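Local coordinates for protein FG41 Malonate Semialdehyde Decarboxylase (Coryneform bacterium, PDB 4LHO) that belongs to the tautomerase superfamily, a family of enzymes built on beta-alpha-beta units, and assembles from three copies of the chain, at residues Val66-Phe71 and Val102-Thr107. Numbering follows the deposited sequence.
Sequences VIIHVF and VFIAIT
Thr107 meets both His69 and Phe71 where two neighbouring parallel strands of a beta-alpha-beta unit run side by side in the tautomerase fold. Helix 78-92 makes the crossover between them. Five backbone hydrogen bonds join the strands, from Phe103 N to Val66 O at one end to Thr107 N to Val70 O at the other.

Ile68, Val70, Ile104 and Ile106 share the face turned to that helix. Ile68 reaches diagonally to Val102, with Ile68 CD1 lying 4.1 Å from Val102 CG1. Ile68 CG2 also rests 4.2 Å from Ile104 CG2.

Phe103 is on the other face, beside Ile67. Phe103 CD2 is 4.0 Å from Ile67 CG2, and the Phe103 ring meets Phe39 of the second subunit.

Further along this face, the His69 ring lies between Phe71 CZ, centred over one side, and Ala105 CB, near the rim of the other. CG of His69 is anti to the backbone N (chi1 -166°), which carries the ring toward Thr107. Phe71 CD1 packs 3.7 Å from Thr107 CB. The hydroxyl of Thr107 sits in the plane of the imidazole, at its edge, with OG1 in a nearly straight hydrogen bond of 2.7 Å to His69 NE2.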
loop_
_atom_site.group_PDB
_atom_site.type_symbol
_atom_site.label_atom_id
_atom_site.label_comp_id
_atom_site.label_asym_id
_atom_site.label_seq_id
_atom_site.Cartn_x
_atom_site.Cartn_y
_atom_site.Cartn_z
ATOM N N VAL A 66 3.266 12.283 9.540
ATOM C CA VAL A 66 2.320 11.193 9.657
ATOM C C VAL A 66 1.559 11.012 8.342
ATOM O O VAL A 66 0.828 11.895 7.917
ATOM C CB VAL A 66 1.319 11.435 10.797
ATOM C CG1 VAL A 66 0.313 10.277 10.870
ATOM C CG2 VAL A 66 2.070 11.641 12.122
ATOM N N ILE A 67 1.743 9.858 7.705
ATOM C CA ILE A 67 1.072 9.580 6.454
ATOM C C ILE A 67 -0.011 8.545 6.672
ATOM O O ILE A 67 0.229 7.482 7.237
ATOM C CB ILE A 67 2.066 9.105 5.366
ATOM C CG1 ILE A 67 3.094 10.199 5.073
ATOM C CG2 ILE A 67 1.336 8.765 4.097
ATOM C CD1 ILE A 67 4.141 9.779 4.082
ATOM N N ILE A 68 -1.200 8.870 6.187
ATOM C CA ILE A 68 -2.374 8.091 6.420
ATOM C C ILE A 68 -2.984 7.720 5.093
ATOM O O ILE A 68 -3.394 8.580 4.334
ATOM C CB ILE A 68 -3.398 8.876 7.289
ATOM C CG1 ILE A 68 -2.818 9.160 8.681
ATOM C CG2 ILE A 68 -4.698 8.089 7.431
ATOM C CD1 ILE A 68 -3.475 10.380 9.409
ATOM N N HIS A 69 -3.049 6.422 4.818
ATOM C CA HIS A 69 -3.486 5.956 3.514
ATOM C C HIS A 69 -4.687 5.076 3.705
ATOM O O HIS A 69 -4.619 3.981 4.275
ATOM C CB HIS A 69 -2.351 5.177 2.803
ATOM C CG HIS A 69 -2.590 4.942 1.336
ATOM N ND1 HIS A 69 -1.599 4.527 0.467
ATOM C CD2 HIS A 69 -3.714 5.063 0.589
ATOM C CE1 HIS A 69 -2.106 4.401 -0.748
ATOM N NE2 HIS A 69 -3.387 4.709 -0.699
ATOM N N VAL A 70 -5.804 5.567 3.223
ATOM C CA VAL A 70 -7.071 4.911 3.438
ATOM C C VAL A 70 -7.444 4.143 2.212
ATOM O O VAL A 70 -7.669 4.725 1.159
ATOM C CB VAL A 70 -8.206 5.951 3.689
ATOM C CG1 VAL A 70 -9.491 5.250 4.035
ATOM C CG2 VAL A 70 -7.796 6.890 4.757
ATOM N N PHE A 71 -7.567 2.835 2.366
ATOM C CA PHE A 71 -8.078 1.988 1.317
ATOM C C PHE A 71 -9.540 1.636 1.637
ATOM O O PHE A 71 -9.835 0.928 2.612
ATOM C CB PHE A 71 -7.234 0.709 1.204
ATOM C CG PHE A 71 -5.808 0.956 0.844
ATOM C CD1 PHE A 71 -5.400 0.945 -0.482
ATOM C CD2 PHE A 71 -4.868 1.189 1.820
ATOM C CE1 PHE A 71 -4.086 1.176 -0.813
ATOM C CE2 PHE A 71 -3.537 1.424 1.484
ATOM C CZ PHE A 71 -3.153 1.414 0.189
ATOM N N VAL A 102 0.494 16.200 8.559
ATOM C CA VAL A 102 -0.474 15.177 8.245
ATOM C C VAL A 102 -0.675 15.158 6.742
ATOM O O VAL A 102 -0.897 16.192 6.118
ATOM C CB VAL A 102 -1.821 15.427 8.942
ATOM C CG1 VAL A 102 -2.851 14.378 8.521
ATOM C CG2 VAL A 102 -1.654 15.424 10.446
ATOM N N PHE A 103 -0.550 13.968 6.172
ATOM C CA PHE A 103 -0.736 13.741 4.754
ATOM C C PHE A 103 -1.657 12.548 4.655
ATOM O O PHE A 103 -1.434 11.530 5.319
ATOM C CB PHE A 103 0.605 13.413 4.090
ATOM C CG PHE A 103 0.530 13.184 2.596
ATOM C CD1 PHE A 103 0.976 14.158 1.712
ATOM C CD2 PHE A 103 0.060 11.981 2.076
ATOM C CE1 PHE A 103 0.945 13.945 0.346
ATOM C CE2 PHE A 103 0.019 11.761 0.700
ATOM C CZ PHE A 103 0.477 12.742 -0.165
ATOM N N ILE A 104 -2.692 12.673 3.834
ATOM C CA ILE A 104 -3.698 11.634 3.741
ATOM C C ILE A 104 -3.960 11.350 2.289
ATOM O O ILE A 104 -3.993 12.261 1.470
ATOM C CB ILE A 104 -5.035 12.049 4.424
ATOM C CG1 ILE A 104 -4.784 12.660 5.809
ATOM C CG2 ILE A 104 -5.991 10.859 4.545
ATOM C CD1 ILE A 104 -5.992 13.430 6.361
ATOM N N ALA A 105 -4.137 10.073 1.979
ATOM C CA ALA A 105 -4.496 9.649 0.638
ATOM C C ALA A 105 -5.581 8.581 0.683
ATOM O O ALA A 105 -5.667 7.819 1.632
ATOM C CB ALA A 105 -3.262 9.131 -0.092
ATOM N N ILE A 106 -6.427 8.553 -0.335
ATOM C CA ILE A 106 -7.473 7.565 -0.423
ATOM C C ILE A 106 -7.341 6.800 -1.733
ATOM O O ILE A 106 -7.115 7.395 -2.782
ATOM C CB ILE A 106 -8.866 8.199 -0.400
ATOM C CG1 ILE A 106 -9.022 9.129 0.802
ATOM C CG2 ILE A 106 -9.925 7.106 -0.400
ATOM C CD1 ILE A 106 -10.348 9.781 0.867
ATOM N N THR A 107 -7.499 5.485 -1.651
ATOM C CA THR A 107 -7.400 4.599 -2.785
ATOM C C THR A 107 -8.556 3.640 -2.673
ATOM O O THR A 107 -8.736 2.997 -1.639
ATOM C CB THR A 107 -6.086 3.752 -2.757
ATOM O OG1 THR A 107 -4.927 4.595 -2.886
ATOM C CG2 THR A 107 -6.069 2.715 -3.868
#